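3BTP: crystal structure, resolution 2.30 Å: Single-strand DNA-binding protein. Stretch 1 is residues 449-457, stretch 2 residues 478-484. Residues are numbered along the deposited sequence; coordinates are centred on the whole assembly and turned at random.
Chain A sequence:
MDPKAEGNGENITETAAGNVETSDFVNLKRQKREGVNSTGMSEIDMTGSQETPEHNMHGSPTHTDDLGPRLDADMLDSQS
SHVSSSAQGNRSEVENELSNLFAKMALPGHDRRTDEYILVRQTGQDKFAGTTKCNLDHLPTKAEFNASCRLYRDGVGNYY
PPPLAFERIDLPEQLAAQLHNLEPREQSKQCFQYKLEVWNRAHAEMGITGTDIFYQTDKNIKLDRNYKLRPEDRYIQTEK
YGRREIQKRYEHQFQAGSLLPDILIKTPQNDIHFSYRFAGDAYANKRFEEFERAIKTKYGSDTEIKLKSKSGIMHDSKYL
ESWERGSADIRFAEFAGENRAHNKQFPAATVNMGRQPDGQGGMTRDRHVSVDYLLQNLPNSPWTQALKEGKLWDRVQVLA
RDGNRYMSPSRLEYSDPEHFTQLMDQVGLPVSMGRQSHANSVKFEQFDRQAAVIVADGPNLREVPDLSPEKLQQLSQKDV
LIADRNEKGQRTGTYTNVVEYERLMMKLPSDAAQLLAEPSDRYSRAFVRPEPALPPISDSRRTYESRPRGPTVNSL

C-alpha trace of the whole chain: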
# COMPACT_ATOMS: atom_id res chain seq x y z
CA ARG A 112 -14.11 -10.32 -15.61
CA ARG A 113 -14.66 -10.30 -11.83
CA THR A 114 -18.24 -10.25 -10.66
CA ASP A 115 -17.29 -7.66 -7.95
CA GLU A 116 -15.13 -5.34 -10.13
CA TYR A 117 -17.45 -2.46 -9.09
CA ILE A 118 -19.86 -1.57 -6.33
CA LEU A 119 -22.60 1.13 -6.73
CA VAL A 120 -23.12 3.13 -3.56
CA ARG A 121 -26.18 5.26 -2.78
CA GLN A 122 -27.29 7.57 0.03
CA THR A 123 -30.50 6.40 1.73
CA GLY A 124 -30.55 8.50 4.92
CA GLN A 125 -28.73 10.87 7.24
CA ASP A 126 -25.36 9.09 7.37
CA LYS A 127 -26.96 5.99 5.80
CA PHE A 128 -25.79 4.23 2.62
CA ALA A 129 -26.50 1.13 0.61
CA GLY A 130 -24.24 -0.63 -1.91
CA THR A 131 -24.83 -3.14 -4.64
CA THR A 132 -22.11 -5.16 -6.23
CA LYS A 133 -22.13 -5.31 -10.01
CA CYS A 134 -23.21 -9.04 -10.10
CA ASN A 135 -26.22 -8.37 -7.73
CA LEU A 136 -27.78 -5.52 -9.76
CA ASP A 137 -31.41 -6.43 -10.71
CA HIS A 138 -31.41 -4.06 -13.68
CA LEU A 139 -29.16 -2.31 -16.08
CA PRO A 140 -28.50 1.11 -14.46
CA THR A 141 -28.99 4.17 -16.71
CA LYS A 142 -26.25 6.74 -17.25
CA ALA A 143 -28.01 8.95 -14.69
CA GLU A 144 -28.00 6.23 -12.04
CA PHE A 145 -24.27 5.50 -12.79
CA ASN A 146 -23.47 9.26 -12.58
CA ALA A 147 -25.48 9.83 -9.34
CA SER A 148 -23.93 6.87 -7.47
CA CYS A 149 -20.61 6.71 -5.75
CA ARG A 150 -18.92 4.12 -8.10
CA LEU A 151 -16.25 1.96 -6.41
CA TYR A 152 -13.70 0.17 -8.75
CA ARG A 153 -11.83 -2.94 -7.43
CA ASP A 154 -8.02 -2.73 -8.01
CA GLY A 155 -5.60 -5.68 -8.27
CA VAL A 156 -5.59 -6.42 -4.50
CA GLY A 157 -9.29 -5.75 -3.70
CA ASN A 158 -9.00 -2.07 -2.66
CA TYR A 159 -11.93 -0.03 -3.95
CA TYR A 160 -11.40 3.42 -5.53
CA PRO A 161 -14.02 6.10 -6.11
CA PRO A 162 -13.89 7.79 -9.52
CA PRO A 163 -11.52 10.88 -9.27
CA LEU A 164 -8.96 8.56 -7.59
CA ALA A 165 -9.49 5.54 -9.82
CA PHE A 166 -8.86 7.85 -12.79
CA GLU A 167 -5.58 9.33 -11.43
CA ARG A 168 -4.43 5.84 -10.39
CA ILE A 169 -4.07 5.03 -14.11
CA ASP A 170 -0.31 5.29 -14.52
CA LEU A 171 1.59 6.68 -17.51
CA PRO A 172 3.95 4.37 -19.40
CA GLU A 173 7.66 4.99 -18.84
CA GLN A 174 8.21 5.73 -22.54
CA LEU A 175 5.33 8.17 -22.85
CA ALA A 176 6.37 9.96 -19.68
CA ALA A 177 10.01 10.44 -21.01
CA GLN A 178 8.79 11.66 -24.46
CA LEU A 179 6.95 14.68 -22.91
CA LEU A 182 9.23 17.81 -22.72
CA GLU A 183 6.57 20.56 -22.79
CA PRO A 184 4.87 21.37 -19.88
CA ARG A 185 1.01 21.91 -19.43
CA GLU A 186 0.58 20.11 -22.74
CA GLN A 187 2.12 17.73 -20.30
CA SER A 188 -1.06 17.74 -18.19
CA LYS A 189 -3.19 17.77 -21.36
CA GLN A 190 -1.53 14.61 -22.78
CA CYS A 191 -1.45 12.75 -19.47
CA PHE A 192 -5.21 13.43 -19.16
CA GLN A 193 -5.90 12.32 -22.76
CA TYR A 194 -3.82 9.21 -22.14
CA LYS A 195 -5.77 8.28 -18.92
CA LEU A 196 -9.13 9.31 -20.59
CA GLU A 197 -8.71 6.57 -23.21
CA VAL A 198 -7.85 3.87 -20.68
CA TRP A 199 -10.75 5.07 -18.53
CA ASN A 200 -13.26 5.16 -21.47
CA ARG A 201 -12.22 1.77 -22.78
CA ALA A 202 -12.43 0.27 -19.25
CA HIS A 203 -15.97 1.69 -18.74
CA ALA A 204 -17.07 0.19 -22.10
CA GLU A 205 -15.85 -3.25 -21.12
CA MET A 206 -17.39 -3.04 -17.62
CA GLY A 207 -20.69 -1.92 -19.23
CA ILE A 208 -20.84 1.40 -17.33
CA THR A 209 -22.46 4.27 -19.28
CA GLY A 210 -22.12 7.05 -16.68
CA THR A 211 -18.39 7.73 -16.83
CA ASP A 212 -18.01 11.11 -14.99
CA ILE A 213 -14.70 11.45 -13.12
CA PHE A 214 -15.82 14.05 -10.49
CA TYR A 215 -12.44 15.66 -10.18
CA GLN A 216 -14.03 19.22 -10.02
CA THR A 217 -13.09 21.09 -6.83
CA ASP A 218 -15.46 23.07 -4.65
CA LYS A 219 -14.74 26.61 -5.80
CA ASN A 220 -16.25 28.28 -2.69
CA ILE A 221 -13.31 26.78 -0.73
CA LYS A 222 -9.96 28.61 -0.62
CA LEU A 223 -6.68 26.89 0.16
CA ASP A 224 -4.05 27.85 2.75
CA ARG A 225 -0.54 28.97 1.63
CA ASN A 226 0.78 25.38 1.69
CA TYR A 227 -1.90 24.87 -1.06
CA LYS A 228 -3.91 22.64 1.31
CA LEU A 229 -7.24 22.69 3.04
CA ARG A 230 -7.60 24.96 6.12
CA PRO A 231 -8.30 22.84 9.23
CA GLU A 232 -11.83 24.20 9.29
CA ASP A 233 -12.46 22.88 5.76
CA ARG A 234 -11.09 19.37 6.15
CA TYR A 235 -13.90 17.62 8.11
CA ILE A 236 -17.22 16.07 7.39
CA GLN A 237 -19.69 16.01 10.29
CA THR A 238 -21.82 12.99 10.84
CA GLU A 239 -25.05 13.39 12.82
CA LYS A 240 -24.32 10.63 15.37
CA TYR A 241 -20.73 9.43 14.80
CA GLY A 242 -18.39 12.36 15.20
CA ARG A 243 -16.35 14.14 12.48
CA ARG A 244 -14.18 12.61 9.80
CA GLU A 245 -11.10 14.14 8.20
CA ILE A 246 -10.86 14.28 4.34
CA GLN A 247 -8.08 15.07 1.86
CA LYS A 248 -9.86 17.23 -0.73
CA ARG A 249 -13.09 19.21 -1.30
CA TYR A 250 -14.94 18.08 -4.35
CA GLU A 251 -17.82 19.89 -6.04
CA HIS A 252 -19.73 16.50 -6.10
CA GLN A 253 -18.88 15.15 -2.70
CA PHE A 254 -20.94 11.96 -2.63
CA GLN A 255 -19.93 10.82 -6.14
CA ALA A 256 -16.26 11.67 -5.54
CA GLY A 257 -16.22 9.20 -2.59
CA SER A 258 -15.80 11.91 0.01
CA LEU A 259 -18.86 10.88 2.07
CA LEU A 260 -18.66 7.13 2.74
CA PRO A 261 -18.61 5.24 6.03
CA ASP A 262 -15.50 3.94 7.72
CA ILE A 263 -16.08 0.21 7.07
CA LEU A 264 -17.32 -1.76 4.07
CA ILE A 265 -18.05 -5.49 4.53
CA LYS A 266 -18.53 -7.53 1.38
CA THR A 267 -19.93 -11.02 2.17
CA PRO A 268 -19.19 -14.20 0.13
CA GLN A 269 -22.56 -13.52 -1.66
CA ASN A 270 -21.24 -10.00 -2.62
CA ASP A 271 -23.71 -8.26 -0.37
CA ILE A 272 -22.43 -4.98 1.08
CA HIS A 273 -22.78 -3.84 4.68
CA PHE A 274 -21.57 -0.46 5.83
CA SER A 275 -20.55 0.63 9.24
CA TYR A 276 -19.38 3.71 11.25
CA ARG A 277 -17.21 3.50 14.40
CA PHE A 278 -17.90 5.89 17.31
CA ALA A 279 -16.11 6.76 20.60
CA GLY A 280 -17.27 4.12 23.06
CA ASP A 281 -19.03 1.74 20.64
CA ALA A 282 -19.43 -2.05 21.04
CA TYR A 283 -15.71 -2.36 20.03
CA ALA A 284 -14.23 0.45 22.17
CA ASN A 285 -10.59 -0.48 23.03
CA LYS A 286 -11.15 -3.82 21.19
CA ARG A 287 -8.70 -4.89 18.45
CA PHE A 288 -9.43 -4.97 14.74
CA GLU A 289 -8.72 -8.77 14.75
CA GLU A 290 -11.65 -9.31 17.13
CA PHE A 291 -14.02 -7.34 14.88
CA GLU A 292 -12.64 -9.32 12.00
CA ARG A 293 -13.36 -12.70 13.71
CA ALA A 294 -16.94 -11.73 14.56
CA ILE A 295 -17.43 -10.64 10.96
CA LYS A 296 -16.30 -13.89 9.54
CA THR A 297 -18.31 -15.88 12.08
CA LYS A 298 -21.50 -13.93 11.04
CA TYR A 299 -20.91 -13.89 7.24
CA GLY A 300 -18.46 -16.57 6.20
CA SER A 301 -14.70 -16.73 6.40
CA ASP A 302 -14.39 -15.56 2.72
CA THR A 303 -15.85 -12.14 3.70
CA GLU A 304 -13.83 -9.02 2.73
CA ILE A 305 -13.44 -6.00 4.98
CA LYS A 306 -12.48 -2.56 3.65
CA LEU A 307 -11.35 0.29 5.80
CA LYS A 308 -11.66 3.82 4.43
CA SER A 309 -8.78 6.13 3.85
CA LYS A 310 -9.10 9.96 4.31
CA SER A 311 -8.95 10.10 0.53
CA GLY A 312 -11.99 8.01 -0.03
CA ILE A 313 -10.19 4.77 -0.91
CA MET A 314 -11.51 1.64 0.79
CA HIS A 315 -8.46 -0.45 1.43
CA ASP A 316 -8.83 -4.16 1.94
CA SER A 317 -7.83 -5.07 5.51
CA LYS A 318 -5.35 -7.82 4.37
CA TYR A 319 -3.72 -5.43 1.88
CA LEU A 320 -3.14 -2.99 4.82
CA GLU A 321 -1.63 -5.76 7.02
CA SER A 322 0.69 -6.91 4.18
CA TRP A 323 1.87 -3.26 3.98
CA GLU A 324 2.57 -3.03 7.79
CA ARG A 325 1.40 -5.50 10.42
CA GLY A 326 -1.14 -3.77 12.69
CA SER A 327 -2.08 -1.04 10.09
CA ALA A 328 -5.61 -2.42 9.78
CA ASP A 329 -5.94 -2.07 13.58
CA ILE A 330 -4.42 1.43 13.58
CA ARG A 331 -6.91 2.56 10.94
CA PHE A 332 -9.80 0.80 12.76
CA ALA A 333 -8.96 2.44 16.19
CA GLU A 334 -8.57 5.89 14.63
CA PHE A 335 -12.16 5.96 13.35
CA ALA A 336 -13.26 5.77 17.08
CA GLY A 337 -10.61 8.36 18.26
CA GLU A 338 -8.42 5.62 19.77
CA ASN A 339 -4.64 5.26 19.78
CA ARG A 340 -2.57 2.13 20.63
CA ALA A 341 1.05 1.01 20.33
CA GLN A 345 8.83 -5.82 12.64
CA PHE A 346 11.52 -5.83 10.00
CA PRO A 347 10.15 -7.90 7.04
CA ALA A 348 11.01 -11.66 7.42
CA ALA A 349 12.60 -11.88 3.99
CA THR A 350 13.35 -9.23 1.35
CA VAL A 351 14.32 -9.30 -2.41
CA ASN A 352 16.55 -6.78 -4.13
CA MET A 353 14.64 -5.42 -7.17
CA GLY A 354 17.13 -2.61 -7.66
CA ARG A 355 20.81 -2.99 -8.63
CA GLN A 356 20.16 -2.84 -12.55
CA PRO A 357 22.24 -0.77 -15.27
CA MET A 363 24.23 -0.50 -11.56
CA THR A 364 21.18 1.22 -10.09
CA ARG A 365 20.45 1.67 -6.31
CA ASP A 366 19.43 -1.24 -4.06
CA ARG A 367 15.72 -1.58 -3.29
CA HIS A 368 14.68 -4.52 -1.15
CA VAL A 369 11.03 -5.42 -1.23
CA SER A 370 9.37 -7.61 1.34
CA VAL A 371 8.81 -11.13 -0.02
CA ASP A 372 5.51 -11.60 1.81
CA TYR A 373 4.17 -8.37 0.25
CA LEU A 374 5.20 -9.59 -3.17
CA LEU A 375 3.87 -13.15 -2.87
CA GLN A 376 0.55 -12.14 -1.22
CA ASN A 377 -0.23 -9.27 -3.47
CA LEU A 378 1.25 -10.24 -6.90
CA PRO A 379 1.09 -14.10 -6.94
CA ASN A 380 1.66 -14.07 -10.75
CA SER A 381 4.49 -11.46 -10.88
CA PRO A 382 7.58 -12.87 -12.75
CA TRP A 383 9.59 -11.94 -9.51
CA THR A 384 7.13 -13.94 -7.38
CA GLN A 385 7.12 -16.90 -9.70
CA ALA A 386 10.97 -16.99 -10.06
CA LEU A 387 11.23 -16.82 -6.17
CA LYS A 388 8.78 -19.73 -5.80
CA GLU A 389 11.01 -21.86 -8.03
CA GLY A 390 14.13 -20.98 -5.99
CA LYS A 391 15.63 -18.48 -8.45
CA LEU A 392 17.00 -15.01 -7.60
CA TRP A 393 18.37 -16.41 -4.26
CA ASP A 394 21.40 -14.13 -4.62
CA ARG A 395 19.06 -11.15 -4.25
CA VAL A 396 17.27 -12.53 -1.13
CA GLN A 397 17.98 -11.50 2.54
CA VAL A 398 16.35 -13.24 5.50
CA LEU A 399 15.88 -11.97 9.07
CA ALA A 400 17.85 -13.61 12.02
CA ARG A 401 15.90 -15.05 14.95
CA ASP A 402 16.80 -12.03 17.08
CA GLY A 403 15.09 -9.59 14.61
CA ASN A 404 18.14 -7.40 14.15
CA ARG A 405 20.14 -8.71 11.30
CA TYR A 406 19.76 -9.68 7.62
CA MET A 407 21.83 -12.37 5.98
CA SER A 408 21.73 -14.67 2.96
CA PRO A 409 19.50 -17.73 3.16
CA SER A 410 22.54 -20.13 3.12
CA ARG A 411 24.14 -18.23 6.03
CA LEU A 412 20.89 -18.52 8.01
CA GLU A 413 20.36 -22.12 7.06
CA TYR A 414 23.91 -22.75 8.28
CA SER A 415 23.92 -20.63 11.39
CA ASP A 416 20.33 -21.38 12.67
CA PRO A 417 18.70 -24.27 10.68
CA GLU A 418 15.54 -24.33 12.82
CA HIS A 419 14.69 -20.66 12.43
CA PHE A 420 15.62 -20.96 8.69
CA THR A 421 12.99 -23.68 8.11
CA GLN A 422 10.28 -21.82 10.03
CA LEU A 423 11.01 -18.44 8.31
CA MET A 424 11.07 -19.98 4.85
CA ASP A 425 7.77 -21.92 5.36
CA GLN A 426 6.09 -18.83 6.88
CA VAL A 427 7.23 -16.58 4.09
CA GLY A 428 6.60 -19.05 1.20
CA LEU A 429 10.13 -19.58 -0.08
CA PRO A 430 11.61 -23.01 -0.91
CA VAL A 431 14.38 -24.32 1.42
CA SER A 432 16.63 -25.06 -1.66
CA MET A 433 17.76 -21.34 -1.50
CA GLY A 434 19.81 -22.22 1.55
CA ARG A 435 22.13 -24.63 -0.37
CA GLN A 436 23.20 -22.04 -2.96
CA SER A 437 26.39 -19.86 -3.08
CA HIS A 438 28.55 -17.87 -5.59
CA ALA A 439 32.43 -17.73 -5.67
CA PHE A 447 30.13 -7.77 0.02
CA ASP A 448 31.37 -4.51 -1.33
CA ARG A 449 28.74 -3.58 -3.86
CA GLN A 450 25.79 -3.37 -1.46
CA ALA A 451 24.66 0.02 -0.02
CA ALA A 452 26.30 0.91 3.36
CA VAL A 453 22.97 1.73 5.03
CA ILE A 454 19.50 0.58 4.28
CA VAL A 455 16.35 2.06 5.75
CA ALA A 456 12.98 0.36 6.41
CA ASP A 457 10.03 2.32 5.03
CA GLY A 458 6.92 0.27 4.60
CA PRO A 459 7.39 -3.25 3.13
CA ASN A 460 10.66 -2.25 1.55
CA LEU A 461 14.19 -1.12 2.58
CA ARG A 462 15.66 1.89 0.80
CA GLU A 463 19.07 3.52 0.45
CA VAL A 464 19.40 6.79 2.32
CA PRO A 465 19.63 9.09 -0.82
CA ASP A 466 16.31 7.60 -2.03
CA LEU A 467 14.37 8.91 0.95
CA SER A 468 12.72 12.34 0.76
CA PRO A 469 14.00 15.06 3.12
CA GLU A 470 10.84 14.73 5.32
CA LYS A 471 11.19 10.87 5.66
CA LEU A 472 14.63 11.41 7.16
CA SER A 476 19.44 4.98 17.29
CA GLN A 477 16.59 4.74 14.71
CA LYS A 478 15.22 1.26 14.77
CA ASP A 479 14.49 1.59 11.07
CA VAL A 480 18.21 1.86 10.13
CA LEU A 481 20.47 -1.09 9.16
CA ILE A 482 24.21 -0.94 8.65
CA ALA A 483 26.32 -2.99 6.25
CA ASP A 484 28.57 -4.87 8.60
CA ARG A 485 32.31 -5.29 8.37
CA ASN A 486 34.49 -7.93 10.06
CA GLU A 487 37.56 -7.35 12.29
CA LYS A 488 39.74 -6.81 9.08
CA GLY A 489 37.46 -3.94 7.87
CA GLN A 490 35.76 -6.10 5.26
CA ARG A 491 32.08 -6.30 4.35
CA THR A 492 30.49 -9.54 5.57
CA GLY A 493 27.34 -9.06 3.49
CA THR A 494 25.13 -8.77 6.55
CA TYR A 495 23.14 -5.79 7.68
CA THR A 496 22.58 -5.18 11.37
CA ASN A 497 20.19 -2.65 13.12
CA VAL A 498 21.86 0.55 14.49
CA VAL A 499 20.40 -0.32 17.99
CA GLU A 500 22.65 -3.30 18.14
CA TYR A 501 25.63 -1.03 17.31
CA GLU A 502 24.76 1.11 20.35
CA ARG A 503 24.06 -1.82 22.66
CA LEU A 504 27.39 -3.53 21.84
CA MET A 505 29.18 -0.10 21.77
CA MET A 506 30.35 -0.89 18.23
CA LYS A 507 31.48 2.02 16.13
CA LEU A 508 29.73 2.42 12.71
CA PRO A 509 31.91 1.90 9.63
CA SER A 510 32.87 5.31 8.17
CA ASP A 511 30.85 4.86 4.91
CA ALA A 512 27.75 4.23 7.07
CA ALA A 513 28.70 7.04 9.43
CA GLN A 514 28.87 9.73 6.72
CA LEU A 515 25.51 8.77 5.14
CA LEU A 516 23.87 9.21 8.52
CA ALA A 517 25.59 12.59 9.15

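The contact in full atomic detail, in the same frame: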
# COMPACT_ATOMS: atom_id res chain seq x y z
N ARG A 449 29.67 -4.32 -3.02
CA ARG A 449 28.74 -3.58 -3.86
C ARG A 449 27.52 -3.00 -3.10
O ARG A 449 27.04 -1.91 -3.41
CB ARG A 449 28.30 -4.42 -5.04
CG ARG A 449 27.76 -3.55 -6.22
CD ARG A 449 26.86 -4.38 -7.18
NE ARG A 449 27.62 -5.25 -8.09
CZ ARG A 449 27.89 -6.55 -7.90
NH1 ARG A 449 27.48 -7.20 -6.80
NH2 ARG A 449 28.58 -7.21 -8.84
N GLN A 450 27.02 -3.73 -2.12
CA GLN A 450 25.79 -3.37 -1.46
C GLN A 450 25.82 -1.96 -0.76
O GLN A 450 26.84 -1.49 -0.33
CB GLN A 450 25.34 -4.54 -0.59
CG GLN A 450 25.94 -4.61 0.72
CD GLN A 450 25.92 -6.00 1.24
OE1 GLN A 450 25.79 -6.94 0.46
NE2 GLN A 450 26.10 -6.17 2.55
N ALA A 451 24.71 -1.24 -0.78
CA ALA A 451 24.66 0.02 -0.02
C ALA A 451 25.14 -0.13 1.47
O ALA A 451 24.92 -1.18 2.13
CB ALA A 451 23.28 0.56 -0.07
N ALA A 452 25.77 0.92 1.99
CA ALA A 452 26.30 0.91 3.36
C ALA A 452 25.22 0.99 4.46
O ALA A 452 25.40 0.53 5.54
CB ALA A 452 27.33 2.05 3.52
N VAL A 453 24.08 1.56 4.12
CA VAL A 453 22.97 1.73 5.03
C VAL A 453 21.75 1.41 4.20
O VAL A 453 21.69 1.75 3.02
CB VAL A 453 22.84 3.17 5.48
CG1 VAL A 453 21.60 3.36 6.40
CG2 VAL A 453 24.14 3.67 6.12
N ILE A 454 20.83 0.65 4.79
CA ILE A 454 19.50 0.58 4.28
C ILE A 454 18.43 0.99 5.31
O ILE A 454 18.61 0.81 6.48
CB ILE A 454 19.22 -0.79 3.53
CG1 ILE A 454 19.30 -1.98 4.45
CG2 ILE A 454 20.22 -0.95 2.35
CD1 ILE A 454 18.99 -3.21 3.71
N VAL A 455 17.33 1.54 4.86
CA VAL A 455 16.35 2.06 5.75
C VAL A 455 14.97 1.46 5.48
O VAL A 455 14.52 1.54 4.37
CB VAL A 455 16.27 3.68 5.66
CG1 VAL A 455 15.21 4.20 6.65
CG2 VAL A 455 17.68 4.33 5.95
N ALA A 456 14.30 0.94 6.52
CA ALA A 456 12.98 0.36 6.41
C ALA A 456 11.89 1.43 6.29
O ALA A 456 11.86 2.39 7.01
CB ALA A 456 12.71 -0.59 7.60
N ASP A 457 10.98 1.26 5.35
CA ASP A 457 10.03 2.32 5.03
C ASP A 457 8.91 1.61 4.33
O ASP A 457 8.96 1.44 3.11
CB ASP A 457 10.71 3.28 4.06
CG ASP A 457 9.78 4.39 3.56
OD1 ASP A 457 8.93 4.93 4.36
OD2 ASP A 457 9.95 4.72 2.35
N LYS A 478 15.43 2.69 14.84
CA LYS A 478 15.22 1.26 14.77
C LYS A 478 14.84 0.83 13.37
O LYS A 478 14.50 -0.32 13.16
CB LYS A 478 14.17 0.85 15.79
CG LYS A 478 12.90 1.65 15.76
CD LYS A 478 11.87 0.95 16.69
CE LYS A 478 12.14 -0.61 16.75
NZ LYS A 478 11.01 -1.49 17.22
N ASP A 479 14.87 1.78 12.44
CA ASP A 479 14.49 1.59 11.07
C ASP A 479 15.75 1.48 10.15
O ASP A 479 15.64 1.12 8.95
CB ASP A 479 13.63 2.77 10.66
CG ASP A 479 12.11 2.51 10.83
OD1 ASP A 479 11.71 1.56 11.58
OD2 ASP A 479 11.31 3.24 10.17
N VAL A 480 16.93 1.70 10.77
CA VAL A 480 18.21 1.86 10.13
C VAL A 480 19.12 0.65 10.32
O VAL A 480 19.31 0.19 11.40
CB VAL A 480 18.87 3.15 10.64
CG1 VAL A 480 20.26 3.35 10.03
CG2 VAL A 480 17.97 4.36 10.33
N LEU A 481 19.64 0.12 9.21
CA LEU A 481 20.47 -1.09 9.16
C LEU A 481 21.77 -0.72 8.45
O LEU A 481 21.79 -0.02 7.45
CB LEU A 481 19.78 -2.22 8.34
CG LEU A 481 18.46 -2.81 8.91
CD1 LEU A 481 17.44 -2.96 7.82
CD2 LEU A 481 18.74 -4.15 9.49
N ILE A 482 22.85 -1.29 8.97
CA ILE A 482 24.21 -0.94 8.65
C ILE A 482 24.85 -2.14 8.01
O ILE A 482 24.71 -3.28 8.51
CB ILE A 482 24.97 -0.50 9.93
CG1 ILE A 482 24.13 0.50 10.78
CG2 ILE A 482 26.38 0.13 9.54
CD1 ILE A 482 23.95 1.89 10.08
N ALA A 483 25.53 -1.91 6.88
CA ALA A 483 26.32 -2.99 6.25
C ALA A 483 27.51 -3.29 7.11
O ALA A 483 28.41 -2.46 7.19
CB ALA A 483 26.78 -2.62 4.80
N ASP A 484 27.52 -4.47 7.70
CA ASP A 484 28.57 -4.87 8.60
C ASP A 484 29.91 -5.13 7.93
O ASP A 484 30.00 -5.39 6.73
CB ASP A 484 28.12 -6.13 9.41
CG ASP A 484 26.80 -5.92 10.13
OD1 ASP A 484 26.56 -4.82 10.69
OD2 ASP A 484 25.97 -6.84 10.10

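This contact is a short antiparallel pairing of two β-strands, 453-456 and 480-484, held by four backbone hydrogen bonds and lined by apolar side chains. The strand directions differ by 157°, and the axes approach to 4.8 Å. I454 and L481 form the hydrogen-bonded pair at the centre. I454 N donates to L481 O at 2.9 Å, and L481 N donates to I454 O at 3.0 Å. One further bond lies beyond each end of this pair. A483 N donates to A452 O at 2.8 Å, and A456 N donates to D479 O at 2.8 Å. Both are nearly straight, with angles of 174° at the hydrogen.

V453-I482 and V455-V480 are non-hydrogen-bonded pairs. Here the alpha carbons add CA-H...O contacts: V453 CA lies 3.2 Å from L481 O, and V455 CA lies 3.4 Å from D479 O. Each of these carbonyls also accepts the N-H of the following residue, I454 and A456 respectively.

The side chains of V453, V455, V480 and I482 share one face of the sheet. V453 CG1 meets V480 CG1 at 3.9 Å, a diagonal contact between neighbouring pairs. I454 and L481 occupy the other face, where I454 CG1 packs against L481 CB at 3.9 Å. A483 CB points toward stretch 1 and sits 3.6 Å from A451 O.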